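Beta sliding clamp (Borrelia burgdorferi, PDB 6DJ8) probably forms a ring-shaped head-to-tail homodimer around DNA that tethers DNA polymerases and other proteins to it and confers processivity. Local coordinates at residues I26-G31 with K229-G234; R61-E66 with P221-N226; I164-F169 with P378-F383; G200-I205 with F351-S356; Y87-A92 with L127-F132. All blocks are in the same frame, centred on the assembly; numbering follows the deposited sequence.

Contact 1. Residues I26-G31 with K229-G234; sequences IEKAKG and KHLMSG
E27 and H230 meet near the ends of two helices, in a hydrogen bond between a histidine and a carboxylate. H230 NE2 donates to E27 OE1 over 3.0 Å with an N-H...O angle of 160°. The oxygen lies in the plane of the imidazole and receives the N-H on its syn lone pair, while the carboxylate stands almost perpendicular to the ring. Torsions bring both groups there. E27 CG is anti to the backbone N (chi1 -170°), and a bend at chi2 then swings the carboxylate across to the ring; H230 likewise has CG anti to N, and its CB points toward the other helix. The bond fixes a hydrogen on NE2; a negatively charged E27 would probably also favour the doubly protonated ring.

Beside this polar pair lies an apolar one. The extended K28 chain runs past L231, whose CD2 is 3.6 Å from K28 CB and touches CG and CD as well. K28 CG also passes obliquely by the ring, 4.1 Å from H230 NE2. The ammonium goes on to the hydroxyl of Y254, and L231 is backed by F65 and F251. The arrangement joins helix 19-29 of the N-terminal domain to helix 223-231 of the central domain, a helix-helix seam between consecutive domains of the beta sliding clamp.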
# COMPACT_ATOMS: atom_id res chain seq x y z
N ILE A 26 -11.50 -10.07 16.41
CA ILE A 26 -10.36 -10.89 16.03
C ILE A 26 -9.25 -10.00 15.47
O ILE A 26 -8.06 -10.21 15.74
CB ILE A 26 -10.76 -11.96 15.00
CG1 ILE A 26 -11.64 -13.04 15.62
CG2 ILE A 26 -9.53 -12.61 14.44
CD1 ILE A 26 -12.38 -13.83 14.50
N GLU A 27 -9.61 -9.04 14.62
CA GLU A 27 -8.62 -8.13 14.06
C GLU A 27 -7.87 -7.41 15.18
O GLU A 27 -6.63 -7.31 15.13
CB GLU A 27 -9.32 -7.12 13.13
CG GLU A 27 -8.39 -6.26 12.29
CD GLU A 27 -7.94 -5.02 13.03
OE1 GLU A 27 -8.65 -4.59 13.97
OE2 GLU A 27 -6.87 -4.47 12.69
N LYS A 28 -8.59 -6.95 16.20
CA LYS A 28 -7.94 -6.29 17.33
C LYS A 28 -7.04 -7.26 18.09
O LYS A 28 -5.86 -6.97 18.30
CB LYS A 28 -9.01 -5.72 18.27
CG LYS A 28 -9.72 -4.49 17.70
CD LYS A 28 -10.94 -4.14 18.52
CE LYS A 28 -11.69 -2.97 17.90
NZ LYS A 28 -12.77 -2.45 18.80
N ALA A 29 -7.58 -8.44 18.45
CA ALA A 29 -6.82 -9.37 19.30
C ALA A 29 -5.54 -9.81 18.62
O ALA A 29 -4.49 -9.94 19.27
CB ALA A 29 -7.69 -10.59 19.66
N LYS A 30 -5.59 -10.05 17.31
CA LYS A 30 -4.40 -10.57 16.66
C LYS A 30 -3.37 -9.48 16.40
O LYS A 30 -2.28 -9.78 15.92
CB LYS A 30 -4.77 -11.28 15.35
CG LYS A 30 -4.90 -10.39 14.14
CD LYS A 30 -5.53 -11.17 12.97
CE LYS A 30 -4.78 -10.91 11.66
NZ LYS A 30 -4.69 -9.47 11.33
N GLY A 31 -3.68 -8.23 16.76
CA GLY A 31 -2.73 -7.16 16.56
C GLY A 31 -1.40 -7.39 17.24
O GLY A 31 -0.36 -6.97 16.73
N LYS A 229 -3.92 2.38 21.42
CA LYS A 229 -4.49 3.49 20.67
C LYS A 229 -5.36 2.99 19.53
O LYS A 229 -6.29 3.69 19.12
CB LYS A 229 -3.40 4.45 20.19
CG LYS A 229 -2.29 3.87 19.32
CD LYS A 229 -1.31 4.99 18.98
CE LYS A 229 0.09 4.48 18.66
NZ LYS A 229 1.08 5.61 18.69
N HIS A 230 -5.14 1.76 19.05
CA HIS A 230 -6.04 1.12 18.10
C HIS A 230 -7.31 0.59 18.78
O HIS A 230 -8.33 0.42 18.10
CB HIS A 230 -5.30 -0.02 17.39
CG HIS A 230 -6.14 -0.80 16.43
ND1 HIS A 230 -6.96 -0.21 15.49
CD2 HIS A 230 -6.30 -2.14 16.27
CE1 HIS A 230 -7.58 -1.14 14.79
NE2 HIS A 230 -7.20 -2.32 15.24
N LEU A 231 -7.28 0.32 20.09
CA LEU A 231 -8.44 -0.29 20.75
C LEU A 231 -9.42 0.72 21.32
O LEU A 231 -10.63 0.46 21.34
CB LEU A 231 -7.98 -1.19 21.91
CG LEU A 231 -7.05 -2.35 21.58
CD1 LEU A 231 -6.66 -3.05 22.83
CD2 LEU A 231 -7.78 -3.32 20.67
N MET A 232 -8.94 1.87 21.76
CA MET A 232 -9.79 2.78 22.53
C MET A 232 -10.66 3.62 21.61
O MET A 232 -10.16 4.33 20.73
CB MET A 232 -8.94 3.65 23.43
CG MET A 232 -8.60 2.95 24.73
SD MET A 232 -7.59 4.00 25.76
CE MET A 232 -8.28 5.53 25.35
N SER A 233 -11.97 3.56 21.86
CA SER A 233 -12.93 4.30 21.05
C SER A 233 -12.80 5.80 21.22
O SER A 233 -13.09 6.55 20.29
CB SER A 233 -14.34 3.84 21.43
OG SER A 233 -14.66 4.23 22.76
N GLY A 234 -12.37 6.27 22.39
CA GLY A 234 -12.34 7.68 22.68
C GLY A 234 -13.55 8.17 23.46
O GLY A 234 -13.57 9.33 23.89

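Contact 2. Residues R61-E66 with P221-N226; sequences RNIFFE and PVKIFN
Next to the seam made by I63, K223 and I224 lies the F225 ring: I224 CG2 sits 3.8 Å above one face, offset toward the rim, and V222 CA lies at the edge in the ring plane. F225 points away from the 61-66 segment and meets the ring of F247. Across the contact the work falls to one methyl, I63 CD1. With CG1 anti to the carbonyl carbon (chi1 -66°), I63 sends this tip against helix 223-231, 3.7 Å from K223 CG and 3.9 Å from I224 CB. It also comes within 3.7 Å of the backbone at I224 N. The K223 chain, fully extended, crosses the isoleucine obliquely and carries its ammonium to a salt bridge with D60. I256 touches both I63 and I224, so strand 254-259 lines the same apolar patch. This is a strand-to-helix junction between the N-terminal and central domains of the clamp, whose strands 64-70 and 254-259 pair in one continuous antiparallel sheet.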
# COMPACT_ATOMS: atom_id res chain seq x y z
N ARG A 61 3.20 -13.21 24.86
CA ARG A 61 3.88 -13.76 26.03
C ARG A 61 4.36 -12.64 26.96
O ARG A 61 4.93 -12.92 28.01
CB ARG A 61 5.02 -14.71 25.64
CG ARG A 61 4.58 -15.75 24.55
CD ARG A 61 5.60 -16.82 24.28
NE ARG A 61 5.73 -17.74 25.41
CZ ARG A 61 6.57 -18.77 25.45
NH1 ARG A 61 6.61 -19.54 26.52
NH2 ARG A 61 7.35 -19.03 24.40
N ASN A 62 4.11 -11.38 26.62
CA ASN A 62 4.32 -10.26 27.54
C ASN A 62 3.04 -9.47 27.74
O ASN A 62 2.60 -9.29 28.88
CB ASN A 62 5.44 -9.35 27.02
CG ASN A 62 5.90 -8.34 28.05
OD1 ASN A 62 5.09 -7.66 28.68
ND2 ASN A 62 7.21 -8.26 28.25
N ILE A 63 2.42 -9.00 26.66
CA ILE A 63 1.09 -8.41 26.70
C ILE A 63 0.07 -9.54 26.69
O ILE A 63 0.20 -10.49 25.91
CB ILE A 63 0.89 -7.48 25.48
CG1 ILE A 63 1.84 -6.28 25.57
CG2 ILE A 63 -0.57 -7.05 25.40
CD1 ILE A 63 1.95 -5.48 24.29
N PHE A 64 -0.92 -9.45 27.57
CA PHE A 64 -2.01 -10.41 27.66
C PHE A 64 -3.30 -9.64 27.42
O PHE A 64 -3.57 -8.65 28.10
CB PHE A 64 -2.01 -11.14 29.01
CG PHE A 64 -0.90 -12.11 29.14
CD1 PHE A 64 0.35 -11.70 29.54
CD2 PHE A 64 -1.09 -13.44 28.78
CE1 PHE A 64 1.39 -12.62 29.63
CE2 PHE A 64 -0.06 -14.35 28.86
CZ PHE A 64 1.18 -13.94 29.30
N PHE A 65 -4.07 -10.08 26.43
CA PHE A 65 -5.23 -9.35 25.97
C PHE A 65 -6.46 -10.22 26.12
O PHE A 65 -6.42 -11.42 25.85
CB PHE A 65 -5.06 -8.93 24.49
CG PHE A 65 -6.32 -8.39 23.85
CD1 PHE A 65 -6.63 -7.05 23.93
CD2 PHE A 65 -7.17 -9.24 23.14
CE1 PHE A 65 -7.77 -6.53 23.34
CE2 PHE A 65 -8.33 -8.74 22.55
CZ PHE A 65 -8.63 -7.39 22.63
N GLU A 66 -7.57 -9.60 26.52
CA GLU A 66 -8.82 -10.34 26.63
C GLU A 66 -9.98 -9.42 26.27
O GLU A 66 -10.05 -8.28 26.74
CB GLU A 66 -8.96 -10.90 28.05
CG GLU A 66 -10.36 -11.12 28.50
CD GLU A 66 -10.45 -11.89 29.80
OE1 GLU A 66 -11.55 -11.94 30.37
OE2 GLU A 66 -9.41 -12.41 30.26
N PRO A 221 6.60 -0.96 28.79
CA PRO A 221 7.03 -1.07 27.39
C PRO A 221 6.05 -0.38 26.47
O PRO A 221 4.83 -0.45 26.67
CB PRO A 221 7.08 -2.59 27.13
CG PRO A 221 7.29 -3.19 28.51
CD PRO A 221 6.44 -2.30 29.39
N VAL A 222 6.58 0.34 25.49
CA VAL A 222 5.72 1.17 24.67
C VAL A 222 4.74 0.33 23.84
O VAL A 222 3.68 0.83 23.46
CB VAL A 222 6.56 2.10 23.77
CG1 VAL A 222 7.33 1.30 22.67
CG2 VAL A 222 5.66 3.17 23.15
N LYS A 223 5.05 -0.93 23.55
CA LYS A 223 4.20 -1.67 22.60
C LYS A 223 2.74 -1.67 23.03
O LYS A 223 1.85 -1.45 22.20
CB LYS A 223 4.70 -3.11 22.42
CG LYS A 223 3.82 -3.96 21.49
CD LYS A 223 4.36 -5.36 21.32
CE LYS A 223 3.52 -6.18 20.31
NZ LYS A 223 4.03 -7.58 20.24
N ILE A 224 2.47 -1.82 24.33
CA ILE A 224 1.07 -1.86 24.75
C ILE A 224 0.36 -0.56 24.42
O ILE A 224 -0.84 -0.56 24.14
CB ILE A 224 0.93 -2.22 26.25
CG1 ILE A 224 -0.53 -2.61 26.53
CG2 ILE A 224 1.34 -1.05 27.14
CD1 ILE A 224 -0.78 -3.18 27.90
N PHE A 225 1.09 0.57 24.41
CA PHE A 225 0.42 1.83 24.09
C PHE A 225 0.11 1.93 22.60
O PHE A 225 -0.94 2.45 22.22
CB PHE A 225 1.26 3.01 24.58
CG PHE A 225 1.41 3.01 26.07
CD1 PHE A 225 0.34 3.36 26.87
CD2 PHE A 225 2.57 2.55 26.67
CE1 PHE A 225 0.44 3.30 28.26
CE2 PHE A 225 2.67 2.50 28.04
CZ PHE A 225 1.60 2.87 28.84
N ASN A 226 1.02 1.46 21.74
CA ASN A 226 0.67 1.39 20.31
C ASN A 226 -0.56 0.52 20.11
O ASN A 226 -1.49 0.91 19.40
CB ASN A 226 1.87 0.87 19.52
CG ASN A 226 3.03 1.85 19.54
OD1 ASN A 226 2.81 3.06 19.55
ND2 ASN A 226 4.27 1.35 19.54

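Contact 3. Residues I164-F169 with P378-F383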
# COMPACT_ATOMS: atom_id res chain seq x y z
N ILE A 164 -1.27 9.18 24.70
CA ILE A 164 -0.56 8.12 24.00
C ILE A 164 -0.01 8.65 22.68
O ILE A 164 1.16 8.42 22.33
CB ILE A 164 -1.49 6.92 23.77
CG1 ILE A 164 -1.73 6.15 25.07
CG2 ILE A 164 -0.95 6.01 22.66
CD1 ILE A 164 -2.81 5.07 24.95
N ASN A 165 -0.85 9.36 21.93
CA ASN A 165 -0.43 9.93 20.65
C ASN A 165 0.77 10.86 20.82
O ASN A 165 1.64 10.92 19.95
CB ASN A 165 -1.61 10.65 19.99
CG ASN A 165 -1.35 10.98 18.51
OD1 ASN A 165 -0.91 10.13 17.76
ND2 ASN A 165 -1.63 12.22 18.12
N ARG A 166 0.86 11.56 21.95
CA ARG A 166 1.98 12.47 22.16
C ARG A 166 3.20 11.79 22.77
O ARG A 166 4.30 12.36 22.70
CB ARG A 166 1.53 13.63 23.06
CG ARG A 166 0.84 14.70 22.23
CD ARG A 166 -0.24 15.50 22.93
NE ARG A 166 -0.95 16.28 21.93
CZ ARG A 166 -1.02 17.61 21.90
NH1 ARG A 166 -0.49 18.35 22.86
NH2 ARG A 166 -1.67 18.20 20.91
N ILE A 167 3.06 10.59 23.32
CA ILE A 167 4.14 9.94 24.06
C ILE A 167 4.73 8.76 23.30
O ILE A 167 5.96 8.61 23.23
CB ILE A 167 3.63 9.50 25.45
CG1 ILE A 167 3.53 10.71 26.39
CG2 ILE A 167 4.57 8.48 26.05
CD1 ILE A 167 4.87 11.15 26.95
N ALA A 168 3.89 7.91 22.68
CA ALA A 168 4.36 6.62 22.19
C ALA A 168 5.49 6.76 21.17
O ALA A 168 6.50 6.04 21.24
CB ALA A 168 3.20 5.82 21.59
N PHE A 169 5.35 7.68 20.21
CA PHE A 169 6.32 7.74 19.12
C PHE A 169 7.73 8.08 19.58
O PHE A 169 8.69 7.75 18.88
CB PHE A 169 5.85 8.76 18.06
CG PHE A 169 6.07 10.21 18.46
CD1 PHE A 169 5.08 10.90 19.15
CD2 PHE A 169 7.25 10.87 18.13
CE1 PHE A 169 5.28 12.26 19.52
CE2 PHE A 169 7.45 12.20 18.47
CZ PHE A 169 6.47 12.90 19.18
N PRO A 378 1.14 26.79 21.89
CA PRO A 378 0.78 27.99 22.67
C PRO A 378 -0.38 27.68 23.61
O PRO A 378 -1.33 26.99 23.25
CB PRO A 378 0.38 29.02 21.61
CG PRO A 378 1.18 28.63 20.39
CD PRO A 378 1.15 27.11 20.45
N GLU A 379 -0.26 28.19 24.84
CA GLU A 379 -1.24 28.06 25.92
C GLU A 379 -1.34 26.64 26.46
O GLU A 379 -2.15 26.40 27.36
CB GLU A 379 -2.64 28.55 25.51
N ASN A 380 -0.55 25.70 25.96
CA ASN A 380 -0.49 24.35 26.51
C ASN A 380 0.79 24.19 27.31
O ASN A 380 1.89 24.16 26.74
CB ASN A 380 -0.57 23.32 25.39
CG ASN A 380 -0.69 21.90 25.91
OD1 ASN A 380 -0.61 21.65 27.12
ND2 ASN A 380 -0.85 20.95 24.99
N PHE A 381 0.65 24.00 28.61
CA PHE A 381 1.80 23.85 29.48
C PHE A 381 1.95 22.41 29.95
O PHE A 381 2.80 22.13 30.80
CB PHE A 381 1.70 24.83 30.65
CG PHE A 381 1.58 26.24 30.20
CD1 PHE A 381 2.68 26.90 29.68
CD2 PHE A 381 0.36 26.90 30.22
CE1 PHE A 381 2.58 28.21 29.22
CE2 PHE A 381 0.25 28.21 29.77
CZ PHE A 381 1.36 28.86 29.27
N ASN A 382 1.12 21.52 29.42
CA ASN A 382 1.16 20.09 29.72
C ASN A 382 2.06 19.30 28.79
O ASN A 382 2.49 18.20 29.15
CB ASN A 382 -0.26 19.53 29.71
CG ASN A 382 -1.10 20.08 30.86
OD1 ASN A 382 -1.84 21.05 30.69
ND2 ASN A 382 -0.95 19.49 32.04
N PHE A 383 2.31 19.77 27.57
CA PHE A 383 3.06 18.98 26.60
C PHE A 383 4.35 19.69 26.20
O PHE A 383 4.32 20.87 25.83
CB PHE A 383 2.20 18.67 25.38
CG PHE A 383 2.91 17.92 24.30
CD1 PHE A 383 3.64 16.78 24.59
CD2 PHE A 383 2.83 18.35 22.99
CE1 PHE A 383 4.29 16.08 23.58
CE2 PHE A 383 3.46 17.65 21.98
CZ PHE A 383 4.20 16.52 22.27
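R166 crosses the face of F383, and its side chain can be followed atom by atom over the ring. CB begins above the phenyl face, 3.7 Å from F383 CE1. CG comes next, directly over the middle: 3.9 Å from the ring centroid and only 12° off the normal, a CH-pi contact. With CG anti to the carbonyl carbon (chi1 -83°) and a bend at chi2, the chain passes on across the face, CD lying 4.2 Å from F383 CD2. At the tip, NH1 stands 3.3 Å from F383 CD2, in an oblique approach with the guanidinium and ring planes 49° apart. N380 ND2 lies at the edge of the guanidinium, near its plane, 3.4 Å from R166 NH1, but both are donors, so this is no hydrogen bond.

What unites them is E377, just before the 378-383 segment, which forms a salt bridge with R166 NH2 and takes a hydrogen bond from N380 ND2. The other amide atom of N380, OD1, accepts from N382 N at 2.9 Å, an Asx turn that shapes the loop before strand 383-387. The ring of F358 meets F383 as well. Thus the arginine is used in two ways, its methylenes as an apolar cover for a phenylalanine and its guanidinium as a cation for E377; the shared carboxylate probably lets the two donors lie close together beside the buried F383.

Contact 4. Residues G200-I205 with F351-S356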
# COMPACT_ATOMS: atom_id res chain seq x y z
N GLY A 200 16.71 8.88 23.60
CA GLY A 200 18.01 9.46 23.78
C GLY A 200 18.26 10.70 22.94
O GLY A 200 19.18 11.46 23.25
N HIS A 201 17.49 10.91 21.89
CA HIS A 201 17.69 12.06 21.02
C HIS A 201 16.50 12.99 20.95
O HIS A 201 16.68 14.20 20.77
CB HIS A 201 18.06 11.55 19.63
CG HIS A 201 19.33 10.77 19.62
ND1 HIS A 201 19.38 9.43 19.97
CD2 HIS A 201 20.60 11.13 19.34
CE1 HIS A 201 20.63 9.01 19.91
NE2 HIS A 201 21.39 10.02 19.51
N ARG A 202 15.29 12.46 21.10
CA ARG A 202 14.07 13.24 21.14
C ARG A 202 13.24 12.70 22.29
O ARG A 202 13.36 11.53 22.67
CB ARG A 202 13.32 13.21 19.80
CG ARG A 202 13.24 11.83 19.10
CD ARG A 202 12.02 11.03 19.54
NE ARG A 202 11.85 9.80 18.74
CZ ARG A 202 11.26 9.76 17.55
NH1 ARG A 202 10.79 10.90 17.02
NH2 ARG A 202 11.14 8.61 16.88
N MET A 203 12.40 13.56 22.87
CA MET A 203 11.72 13.22 24.11
C MET A 203 10.38 13.94 24.19
O MET A 203 10.29 15.13 23.89
CB MET A 203 12.58 13.60 25.34
CG MET A 203 11.78 13.60 26.65
SD MET A 203 12.79 14.12 28.10
CE MET A 203 13.96 12.81 28.17
N SER A 204 9.36 13.21 24.63
CA SER A 204 8.05 13.77 24.93
C SER A 204 7.79 13.76 26.44
O SER A 204 8.17 12.81 27.14
CB SER A 204 6.95 13.00 24.19
OG SER A 204 6.94 13.34 22.79
N ILE A 205 7.18 14.83 26.94
CA ILE A 205 6.78 14.98 28.34
C ILE A 205 5.33 15.45 28.37
O ILE A 205 5.02 16.54 27.87
CB ILE A 205 7.67 15.99 29.08
CG1 ILE A 205 9.12 15.52 29.06
CG2 ILE A 205 7.18 16.17 30.51
CD1 ILE A 205 10.10 16.63 29.13
N PHE A 351 11.70 15.80 13.52
CA PHE A 351 10.96 17.06 13.42
C PHE A 351 9.56 16.80 12.89
O PHE A 351 8.56 17.20 13.51
CB PHE A 351 11.74 18.01 12.49
CG PHE A 351 11.41 19.48 12.63
CD1 PHE A 351 10.62 19.95 13.68
CD2 PHE A 351 11.90 20.39 11.70
CE1 PHE A 351 10.33 21.32 13.79
CE2 PHE A 351 11.62 21.77 11.82
CZ PHE A 351 10.84 22.23 12.84
N VAL A 352 9.46 16.09 11.76
CA VAL A 352 8.17 15.82 11.13
C VAL A 352 7.31 14.96 12.05
O VAL A 352 6.11 15.23 12.23
CB VAL A 352 8.37 15.12 9.77
CG1 VAL A 352 7.05 14.58 9.24
CG2 VAL A 352 9.03 16.08 8.75
N GLU A 353 7.89 13.89 12.62
CA GLU A 353 7.10 13.05 13.52
C GLU A 353 6.54 13.86 14.67
O GLU A 353 5.39 13.68 15.07
CB GLU A 353 7.95 11.91 14.08
CG GLU A 353 7.56 10.57 13.63
CD GLU A 353 8.07 9.49 14.56
OE1 GLU A 353 7.29 8.53 14.84
OE2 GLU A 353 9.24 9.61 15.02
N ALA A 354 7.36 14.75 15.25
CA ALA A 354 6.90 15.50 16.41
C ALA A 354 5.79 16.46 16.01
O ALA A 354 4.71 16.46 16.62
CB ALA A 354 8.08 16.24 17.06
N ILE A 355 5.99 17.24 14.95
CA ILE A 355 4.97 18.24 14.68
C ILE A 355 3.67 17.59 14.20
O ILE A 355 2.60 18.21 14.31
CB ILE A 355 5.46 19.29 13.67
CG1 ILE A 355 5.52 18.69 12.27
CG2 ILE A 355 6.80 19.86 14.10
CD1 ILE A 355 5.96 19.71 11.25
N SER A 356 3.72 16.34 13.73
CA SER A 356 2.49 15.70 13.27
C SER A 356 1.51 15.41 14.40
O SER A 356 0.35 15.12 14.12
CB SER A 356 2.83 14.39 12.53
OG SER A 356 3.08 13.34 13.47
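R202 grips E353 end-on, NH1 and NH2 both closing on the single oxygen OE2. Each nitrogen is 2.8 Å from E353 OE2, and each bond is bent, with an N-H...O angle of 138°. OE2 lies close to the guanidinium plane at its edge; NH2 uses the syn lone pair, whereas NH1 comes from above the carboxylate plane, and the two flat groups are turned 55° apart. R202 reaches it with CG between the backbone N and the carbonyl carbon (chi1 42°) and a bend at chi2. This salt bridge is the whole of the tight part. R202 is buried, while E353 stays partly exposed, and the exposed S356 beyond it returns its hydroxyl to E353 O at 2.8 Å. F169 touches both partners, and H385 of strand 383-387 packs against R202. The bridge thereby ties strand 202-211 of the central domain to helix 348-355 of the C-terminal domain, whose F351 and I355 turn to helix 284-294.

Contact 5. Residues Y87-A92 with L127-F132; sequences YDAVKA and LKEPTF
Apolar contacts come first, and they centre on A89 and L127. L127 CD1 lies 3.8 Å from A89 CB and 4.2 Å from A92 CB, so one methyl spans two alanines set a helical turn apart. The same methyl rests against the backbone, 3.3 Å from A89 O. L127 has CG anti to the carbonyl carbon (chi1 -43°), which sends CD1 against the helix, and its CB points that way like those of the two alanines; the axes of the helix and strand segments come within 9.7 Å, a usual spacing for a helix on a sheet. Helix 87-92 and strand 127-130 run nearly antiparallel (170°).

This is the helix-on-sheet layer of the N-terminal clamp domain: helix 83-92 lies against strand 126-130, the outermost of its sheet within the chain. That strand is also the dimer edge, for L127 and K128 continue in an antiparallel ladder with a strand of the second subunit.

The polar side is supplied by E129. Its chain bends at chi2 (-71°), folding back over A89 so that OE2 sits 3.4 Å from A89 CB while CG and CD lie alongside the same methyl. Here the carboxylate only packs; its polar partners belong to the second subunit, where OE1 forms a salt bridge with R324 and OE2 a hydrogen bond with Y297. Y297 of that subunit also packs on A89 and L127, and its R293 donates to A92 O at the helix end.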
# COMPACT_ATOMS: atom_id res chain seq x y z
N TYR A 87 -9.40 -15.27 11.30
CA TYR A 87 -9.77 -13.99 10.72
C TYR A 87 -10.18 -14.15 9.26
O TYR A 87 -11.17 -13.56 8.81
CB TYR A 87 -8.59 -13.01 10.84
CG TYR A 87 -8.91 -11.61 10.38
CD1 TYR A 87 -9.93 -10.89 10.97
CD2 TYR A 87 -8.18 -11.00 9.36
CE1 TYR A 87 -10.23 -9.59 10.57
CE2 TYR A 87 -8.47 -9.70 8.94
CZ TYR A 87 -9.50 -9.00 9.56
OH TYR A 87 -9.82 -7.72 9.19
N ASP A 88 -9.40 -14.92 8.49
CA ASP A 88 -9.75 -15.12 7.09
C ASP A 88 -11.12 -15.77 6.95
O ASP A 88 -11.94 -15.34 6.12
CB ASP A 88 -8.68 -15.97 6.42
CG ASP A 88 -7.42 -15.18 6.12
OD1 ASP A 88 -7.46 -13.94 6.26
OD2 ASP A 88 -6.39 -15.79 5.77
N ALA A 89 -11.41 -16.76 7.80
CA ALA A 89 -12.70 -17.44 7.75
C ALA A 89 -13.84 -16.45 7.93
O ALA A 89 -14.81 -16.44 7.17
CB ALA A 89 -12.76 -18.53 8.82
N VAL A 90 -13.73 -15.60 8.95
CA VAL A 90 -14.80 -14.66 9.24
C VAL A 90 -14.91 -13.59 8.14
O VAL A 90 -16.01 -13.14 7.80
CB VAL A 90 -14.56 -14.07 10.65
CG1 VAL A 90 -15.44 -12.88 10.90
CG2 VAL A 90 -14.77 -15.18 11.71
N LYS A 91 -13.78 -13.15 7.59
CA LYS A 91 -13.84 -12.27 6.42
C LYS A 91 -14.50 -12.99 5.25
O LYS A 91 -15.30 -12.40 4.50
CB LYS A 91 -12.44 -11.80 6.02
CG LYS A 91 -11.99 -10.51 6.70
CD LYS A 91 -10.65 -9.98 6.19
CE LYS A 91 -10.76 -9.24 4.83
NZ LYS A 91 -11.14 -10.05 3.64
N ALA A 92 -14.17 -14.26 5.07
CA ALA A 92 -14.75 -15.02 3.97
C ALA A 92 -16.27 -15.02 4.05
O ALA A 92 -16.95 -14.95 3.03
CB ALA A 92 -14.20 -16.45 3.97
N LEU A 127 -17.11 -23.60 5.72
CA LEU A 127 -15.68 -23.48 5.95
C LEU A 127 -15.26 -24.49 7.02
O LEU A 127 -16.02 -24.76 7.95
CB LEU A 127 -15.30 -22.08 6.44
CG LEU A 127 -15.94 -20.87 5.76
CD1 LEU A 127 -15.53 -19.56 6.48
CD2 LEU A 127 -15.55 -20.80 4.26
N LYS A 128 -14.06 -25.03 6.88
CA LYS A 128 -13.50 -25.93 7.88
C LYS A 128 -12.14 -25.38 8.28
O LYS A 128 -11.24 -25.30 7.43
CB LYS A 128 -13.37 -27.37 7.37
CG LYS A 128 -14.69 -28.05 7.08
CD LYS A 128 -14.51 -29.55 6.83
CE LYS A 128 -15.84 -30.23 6.56
NZ LYS A 128 -15.70 -31.66 6.09
N GLU A 129 -12.00 -25.02 9.55
CA GLU A 129 -10.76 -24.43 10.06
C GLU A 129 -10.14 -25.36 11.09
O GLU A 129 -10.73 -25.58 12.17
CB GLU A 129 -11.03 -23.06 10.68
CG GLU A 129 -11.41 -21.97 9.67
CD GLU A 129 -10.23 -21.54 8.80
OE1 GLU A 129 -9.08 -21.96 9.07
OE2 GLU A 129 -10.46 -20.76 7.84
N PRO A 130 -8.98 -25.93 10.81
CA PRO A 130 -8.33 -26.80 11.79
C PRO A 130 -7.93 -26.03 13.03
O PRO A 130 -7.65 -24.83 12.98
CB PRO A 130 -7.12 -27.38 11.05
CG PRO A 130 -6.99 -26.58 9.77
CD PRO A 130 -8.40 -26.12 9.48
N THR A 131 -7.97 -26.73 14.16
CA THR A 131 -7.69 -26.17 15.47
C THR A 131 -6.58 -26.94 16.15
O THR A 131 -6.16 -28.01 15.71
CB THR A 131 -8.94 -26.18 16.36
OG1 THR A 131 -9.37 -27.55 16.53
CG2 THR A 131 -10.06 -25.38 15.72
N PHE A 132 -6.09 -26.38 17.26
CA PHE A 132 -5.13 -27.12 18.06
C PHE A 132 -5.85 -28.16 18.90
O PHE A 132 -7.08 -28.12 19.07
CB PHE A 132 -4.32 -26.17 18.93
CG PHE A 132 -3.30 -25.40 18.16
CD1 PHE A 132 -3.65 -24.21 17.53
CD2 PHE A 132 -2.01 -25.88 18.01
CE1 PHE A 132 -2.73 -23.51 16.78
CE2 PHE A 132 -1.07 -25.17 17.27
CZ PHE A 132 -1.43 -23.99 16.65

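In the fold
Contacts 1 and 2 share helix 223-231 and touch through F65, whose CE1 is 3.7 Å from L231 CD1; together they bind the N-terminal to the central domain. Contacts 3 and 4, centres about 10 Å apart, do the same between the central and C-terminal domains, and touch where R166 O meets S204 OG at 2.8 Å. K229 CB packs on I164 CG2 (3.8 Å), bringing contact 1 up to contact 3. Contact 5 lies at the dimer interface, about 42 Å from both contacts 3 and 4 between centres, and reaches contact 1 through Y87 and V90. The bound peptide sits at contact 4, hydrogen-bonded through the backbone of G200 and packed on H201 and M203.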